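Local coordinates for protein immunoreactive 84kD antigen PG93 (PDB 5M11) that serves as an essential surface component of the type-IX secretion system of Porphyromonas gingivalis and binds calcium and zinc ions, at residues G11-L16 and N628-S633; T608-L613 and A622-E627. All blocks are in the same frame, centred on the assembly; numbering follows the deposited sequence.

Interaction 1 of 2, residues G11-L16 and N628-S633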
loop_
_atom_site.group_PDB
_atom_site.type_symbol
_atom_site.label_atom_id
_atom_site.label_comp_id
_atom_site.label_asym_id
_atom_site.label_seq_id
_atom_site.Cartn_x
_atom_site.Cartn_y
_atom_site.Cartn_z
ATOM N N GLY A 11 -0.378 13.498 14.342
ATOM C CA GLY A 11 -0.597 13.999 12.992
ATOM C C GLY A 11 -1.735 13.284 12.299
ATOM O O GLY A 11 -1.850 12.059 12.401
ATOM N N ILE A 12 -2.554 14.050 11.556
ATOM C CA ILE A 12 -3.781 13.642 10.852
ATOM C C ILE A 12 -3.585 12.413 9.898
ATOM O O ILE A 12 -4.445 11.536 9.910
ATOM C CB ILE A 12 -4.371 14.890 10.131
ATOM C CG1 ILE A 12 -5.148 15.744 11.161
ATOM C CG2 ILE A 12 -5.247 14.544 8.917
ATOM C CD1 ILE A 12 -5.336 17.262 10.797
ATOM N N TRP A 13 -2.505 12.355 9.095
ATOM C CA TRP A 13 -2.213 11.220 8.197
ATOM C C TRP A 13 -1.083 10.386 8.750
ATOM O O TRP A 13 -0.096 10.938 9.250
ATOM C CB TRP A 13 -1.819 11.682 6.778
ATOM C CG TRP A 13 -2.916 12.312 5.971
ATOM C CD1 TRP A 13 -3.292 13.623 5.984
ATOM C CD2 TRP A 13 -3.742 11.665 4.981
ATOM N NE1 TRP A 13 -4.312 13.832 5.081
ATOM C CE2 TRP A 13 -4.602 12.649 4.445
ATOM C CE3 TRP A 13 -3.826 10.355 4.482
ATOM C CZ2 TRP A 13 -5.554 12.355 3.455
ATOM C CZ3 TRP A 13 -4.759 10.070 3.495
ATOM C CH2 TRP A 13 -5.617 11.061 3.000
ATOM N N ASN A 14 -1.191 9.063 8.612
ATOM C CA ASN A 14 -0.140 8.136 9.016
ATOM C C ASN A 14 -0.114 6.903 8.095
ATOM O O ASN A 14 -1.128 6.601 7.452
ATOM C CB ASN A 14 -0.281 7.738 10.484
ATOM C CG ASN A 14 0.828 8.321 11.326
ATOM O OD1 ASN A 14 0.620 9.274 12.089
ATOM N ND2 ASN A 14 2.057 7.814 11.150
ATOM N N THR A 15 1.055 6.218 7.999
ATOM C CA THR A 15 1.196 5.017 7.171
ATOM C C THR A 15 1.542 3.799 8.034
ATOM O O THR A 15 2.398 3.871 8.934
ATOM C CB THR A 15 2.218 5.200 6.054
ATOM O OG1 THR A 15 3.469 5.519 6.635
ATOM C CG2 THR A 15 1.838 6.289 5.075
ATOM N N LEU A 16 0.876 2.670 7.729
ATOM C CA LEU A 16 1.051 1.398 8.430
ATOM C C LEU A 16 1.649 0.359 7.434
ATOM O O LEU A 16 0.977 -0.549 6.906
ATOM C CB LEU A 16 -0.298 0.972 9.053
ATOM C CG LEU A 16 -0.812 1.843 10.231
ATOM C CD1 LEU A 16 -2.271 1.682 10.419
ATOM C CD2 LEU A 16 -0.143 1.444 11.566
ATOM N N ASN A 628 -2.678 16.280 -3.939
ATOM C CA ASN A 628 -3.122 17.256 -2.918
ATOM C C ASN A 628 -2.972 16.757 -1.471
ATOM O O ASN A 628 -3.181 17.539 -0.542
ATOM C CB ASN A 628 -4.600 17.664 -3.147
ATOM C CG ASN A 628 -5.617 16.857 -2.361
ATOM O OD1 ASN A 628 -5.678 15.640 -2.473
ATOM N ND2 ASN A 628 -6.382 17.503 -1.494
ATOM N N SER A 629 -2.673 15.472 -1.266
ATOM C CA SER A 629 -2.584 14.968 0.098
ATOM C C SER A 629 -1.460 13.916 0.271
ATOM O O SER A 629 -0.938 13.420 -0.733
ATOM C CB SER A 629 -3.929 14.373 0.506
ATOM O OG SER A 629 -4.000 13.020 0.097
ATOM N N PRO A 630 -1.124 13.516 1.530
ATOM C CA PRO A 630 -0.084 12.492 1.730
ATOM C C PRO A 630 -0.500 11.071 1.290
ATOM O O PRO A 630 0.319 10.159 1.444
ATOM C CB PRO A 630 0.162 12.537 3.245
ATOM C CG PRO A 630 -0.456 13.817 3.717
ATOM C CD PRO A 630 -1.623 14.002 2.833
ATOM N N LEU A 631 -1.739 10.894 0.718
ATOM C CA LEU A 631 -2.286 9.631 0.197
ATOM C C LEU A 631 -1.260 8.920 -0.718
ATOM O O LEU A 631 -0.726 9.515 -1.669
ATOM C CB LEU A 631 -3.618 9.872 -0.541
ATOM C CG LEU A 631 -4.404 8.655 -1.032
ATOM C CD1 LEU A 631 -5.112 7.943 0.102
ATOM C CD2 LEU A 631 -5.435 9.061 -2.039
ATOM N N LEU A 632 -0.937 7.656 -0.362
ATOM C CA LEU A 632 0.083 6.819 -1.020
ATOM C C LEU A 632 -0.243 6.506 -2.498
ATOM O O LEU A 632 0.664 6.550 -3.338
ATOM C CB LEU A 632 0.306 5.512 -0.234
ATOM C CG LEU A 632 1.124 5.623 1.059
ATOM C CD1 LEU A 632 1.053 4.335 1.860
ATOM C CD2 LEU A 632 2.586 5.963 0.769
ATOM N N SER A 633 -1.517 6.196 -2.808
ATOM C CA SER A 633 -1.943 5.862 -4.160
ATOM C C SER A 633 -3.368 6.327 -4.418
ATOM O O SER A 633 -4.200 6.284 -3.505
ATOM C CB SER A 633 -1.843 4.357 -4.381
ATOM O OG SER A 633 -2.391 3.953 -5.624
#
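The strand 13-16 near the N-terminus is the edge strand of a beta-propeller blade whose other three strands, 636-642, 647-652 and 655-660, come from much later in the chain. Here it meets the loop 628-633 that leads into that blade from the preceding one. The two backbones run nearly alike, 11° apart, with no hydrogen bond between them. W13 carries the contact. Its CG lies anti to the carbonyl carbon (chi1 -69°), and this swings the indole toward the loop. P630 sits over one face of the indole. P630 CD is 3.5 Å from the centroid of the W13 five-membered ring and 8° off the ring normal, a CH-pi contact. An N-terminal strand that completes a blade made by strands over 600 residues later is consistent with the "velcro" closure known from beta-propellers. The six-membered ring of the indole touches the residues either side of P630. W13 CZ3 lies 4.0 Å from L631 CD1. W13 CZ2 is 3.8 Å from S629 OG, at an oblique approach. S629 OG accepts from L631 N at 3.2 Å, which makes an ST turn, and it also bonds T625 O. Further on, T15 CG2 meets L632 CD1 at 3.8 Å, the two side chains crossing at about a right angle. T15 OG1 instead bonds D55 OD2.

Interaction 2 of 2, residues T608-L613 and A622-E627; sequences TGLYLL and AQFTVE
Backbone hydrogen bonds join strands 610-613 and 622-624 as an antiparallel pair, their directions 169° apart. L610 and F624 form a hydrogen-bonded pair. L610 N gives to F624 O at 2.8 Å, almost straight (175°), and F624 N gives back to L610 O. L612 and A622 form the next such pair. L612 N bonds A622 O at 2.8 Å, coming from above the carbonyl plane, while the return bond from A622 N to L612 O is weak. Y611 and Q623 between them are a non-hydrogen-bonded pair. Just before the strand, G609, with its positive phi, brings its CA against F624 O and T625 CG2.

The strands are the third and outermost of a four-stranded propeller blade, 589-595, 601-606, 610-613 and 620-624, and together they form its outer beta hairpin.

One polar side-chain bond extends the pairing. Q623 is stretched out, with CG anti to the backbone N, and this runs its amide alongside the Y611 ring, so that NE2 reaches T608 O. Q623 NE2 bonds T608 O at 2.8 Å, nearly along the C=O axis of T608, with the acceptor in the plane of the Q623 amide.

Packing on the Y611 and Q623 face is side by side. Q623 CG lies over one face of the Y611 ring, 3.8 Å from its centroid, a CH-pi contact. The amide is turned only 12° from the ring plane.

Apolar contacts fill the other face. L610 CD2 touches F624 CD2 at 3.8 Å, and L612 CB faces A622 CB at 4.2 Å. L610 and L612 also rest on W602 of strand 601-606.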
loop_
_atom_site.group_PDB
_atom_site.type_symbol
_atom_site.label_atom_id
_atom_site.label_comp_id
_atom_site.label_asym_id
_atom_site.label_seq_id
_atom_site.Cartn_x
_atom_site.Cartn_y
_atom_site.Cartn_z
ATOM N N THR A 608 -8.921 7.762 -8.779
ATOM C CA THR A 608 -9.212 9.203 -8.601
ATOM C C THR A 608 -9.160 9.641 -7.100
ATOM O O THR A 608 -9.671 10.706 -6.731
ATOM C CB THR A 608 -10.557 9.603 -9.266
ATOM O OG1 THR A 608 -11.644 8.928 -8.627
ATOM C CG2 THR A 608 -10.580 9.355 -10.771
ATOM N N GLY A 609 -8.518 8.827 -6.272
ATOM C CA GLY A 609 -8.339 9.115 -4.858
ATOM C C GLY A 609 -9.510 8.766 -3.968
ATOM O O GLY A 609 -10.270 7.837 -4.251
ATOM N N LEU A 610 -9.620 9.511 -2.855
ATOM C CA LEU A 610 -10.622 9.360 -1.806
ATOM C C LEU A 610 -11.555 10.563 -1.771
ATOM O O LEU A 610 -11.104 11.700 -1.813
ATOM C CB LEU A 610 -9.906 9.192 -0.434
ATOM C CG LEU A 610 -10.775 8.958 0.822
ATOM C CD1 LEU A 610 -11.217 7.530 0.918
ATOM C CD2 LEU A 610 -10.025 9.349 2.084
ATOM N N TYR A 611 -12.851 10.301 -1.626
ATOM C CA TYR A 611 -13.872 11.343 -1.539
ATOM C C TYR A 611 -14.647 11.255 -0.248
ATOM O O TYR A 611 -14.863 10.161 0.268
ATOM C CB TYR A 611 -14.867 11.219 -2.700
ATOM C CG TYR A 611 -14.288 11.509 -4.062
ATOM C CD1 TYR A 611 -14.321 12.792 -4.594
ATOM C CD2 TYR A 611 -13.781 10.484 -4.857
ATOM C CE1 TYR A 611 -13.844 13.055 -5.874
ATOM C CE2 TYR A 611 -13.286 10.737 -6.131
ATOM C CZ TYR A 611 -13.298 12.030 -6.628
ATOM O OH TYR A 611 -12.778 12.298 -7.872
ATOM N N LEU A 612 -15.103 12.407 0.243
ATOM C CA LEU A 612 -15.984 12.518 1.396
ATOM C C LEU A 612 -17.218 13.202 0.884
ATOM O O LEU A 612 -17.115 14.330 0.407
ATOM C CB LEU A 612 -15.328 13.277 2.576
ATOM C CG LEU A 612 -16.250 13.740 3.745
ATOM C CD1 LEU A 612 -16.968 12.576 4.426
ATOM C CD2 LEU A 612 -15.460 14.513 4.774
ATOM N N LEU A 613 -18.363 12.518 0.907
ATOM C CA LEU A 613 -19.625 13.083 0.411
ATOM C C LEU A 613 -20.610 13.342 1.557
ATOM O O LEU A 613 -20.484 12.742 2.620
ATOM C CB LEU A 613 -20.271 12.157 -0.644
ATOM C CG LEU A 613 -19.408 11.708 -1.835
ATOM C CD1 LEU A 613 -20.165 10.731 -2.710
ATOM C CD2 LEU A 613 -18.928 12.892 -2.668
ATOM N N ALA A 622 -14.969 16.854 0.537
ATOM C CA ALA A 622 -13.505 16.792 0.434
ATOM C C ALA A 622 -13.062 15.658 -0.506
ATOM O O ALA A 622 -13.796 14.684 -0.692
ATOM C CB ALA A 622 -12.868 16.602 1.814
ATOM N N GLN A 623 -11.850 15.797 -1.083
ATOM C CA GLN A 623 -11.199 14.806 -1.934
ATOM C C GLN A 623 -9.666 14.841 -1.727
ATOM O O GLN A 623 -9.039 15.910 -1.802
ATOM C CB GLN A 623 -11.557 14.973 -3.410
ATOM C CG GLN A 623 -10.854 13.945 -4.290
ATOM C CD GLN A 623 -10.673 14.348 -5.731
ATOM O OE1 GLN A 623 -10.861 15.507 -6.144
ATOM N NE2 GLN A 623 -10.280 13.383 -6.531
ATOM N N PHE A 624 -9.083 13.649 -1.468
ATOM C CA PHE A 624 -7.656 13.427 -1.233
ATOM C C PHE A 624 -7.092 12.526 -2.303
ATOM O O PHE A 624 -7.689 11.506 -2.642
ATOM C CB PHE A 624 -7.391 12.838 0.164
ATOM C CG PHE A 624 -8.179 13.521 1.255
ATOM C CD1 PHE A 624 -7.694 14.671 1.869
ATOM C CD2 PHE A 624 -9.438 13.054 1.624
ATOM C CE1 PHE A 624 -8.442 15.327 2.850
ATOM C CE2 PHE A 624 -10.189 13.716 2.596
ATOM C CZ PHE A 624 -9.688 14.847 3.205
ATOM N N THR A 625 -5.964 12.954 -2.874
ATOM C CA THR A 625 -5.195 12.294 -3.924
ATOM C C THR A 625 -3.710 12.318 -3.557
ATOM O O THR A 625 -3.329 12.899 -2.536
ATOM C CB THR A 625 -5.423 12.979 -5.268
ATOM O OG1 THR A 625 -5.086 14.352 -5.125
ATOM C CG2 THR A 625 -6.834 12.814 -5.790
ATOM N N VAL A 626 -2.868 11.723 -4.407
ATOM C CA VAL A 626 -1.428 11.721 -4.181
ATOM C C VAL A 626 -0.901 13.145 -4.350
ATOM O O VAL A 626 0.033 13.556 -3.651
ATOM C CB VAL A 626 -0.676 10.728 -5.103
ATOM C CG1 VAL A 626 0.729 10.479 -4.576
ATOM C CG2 VAL A 626 -1.426 9.406 -5.236
ATOM N N GLU A 627 -1.548 13.892 -5.259
ATOM C CA GLU A 627 -1.217 15.247 -5.683
ATOM C C GLU A 627 -1.474 16.305 -4.598
ATOM O O GLU A 627 -0.584 17.142 -4.374
ATOM C CB GLU A 627 -2.001 15.611 -6.958
ATOM C CG GLU A 627 -1.597 14.841 -8.211
ATOM C CD GLU A 627 -1.992 13.379 -8.338
ATOM O OE1 GLU A 627 -2.872 12.915 -7.574
ATOM O OE2 GLU A 627 -1.418 12.695 -9.216
#

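Interaction 2 lies within the long chain loop that interaction 1 closes, and their centres are 11 Å apart. The chain leaves the outer hairpin at 622-627 and continues directly into the loop 628-633 through a turn. That turn is tied by a hydrogen bond from T625 N to N628 OD1. F624 joins the two contacts, since its ring also meets W13 edge-to-face. Two neighbouring propeller blades are thus packed together. Metal sites lie nearby: the side chain of L632 is about 7 Å from a bound calcium ion, and that of L612 about 8 Å from a bound zinc ion.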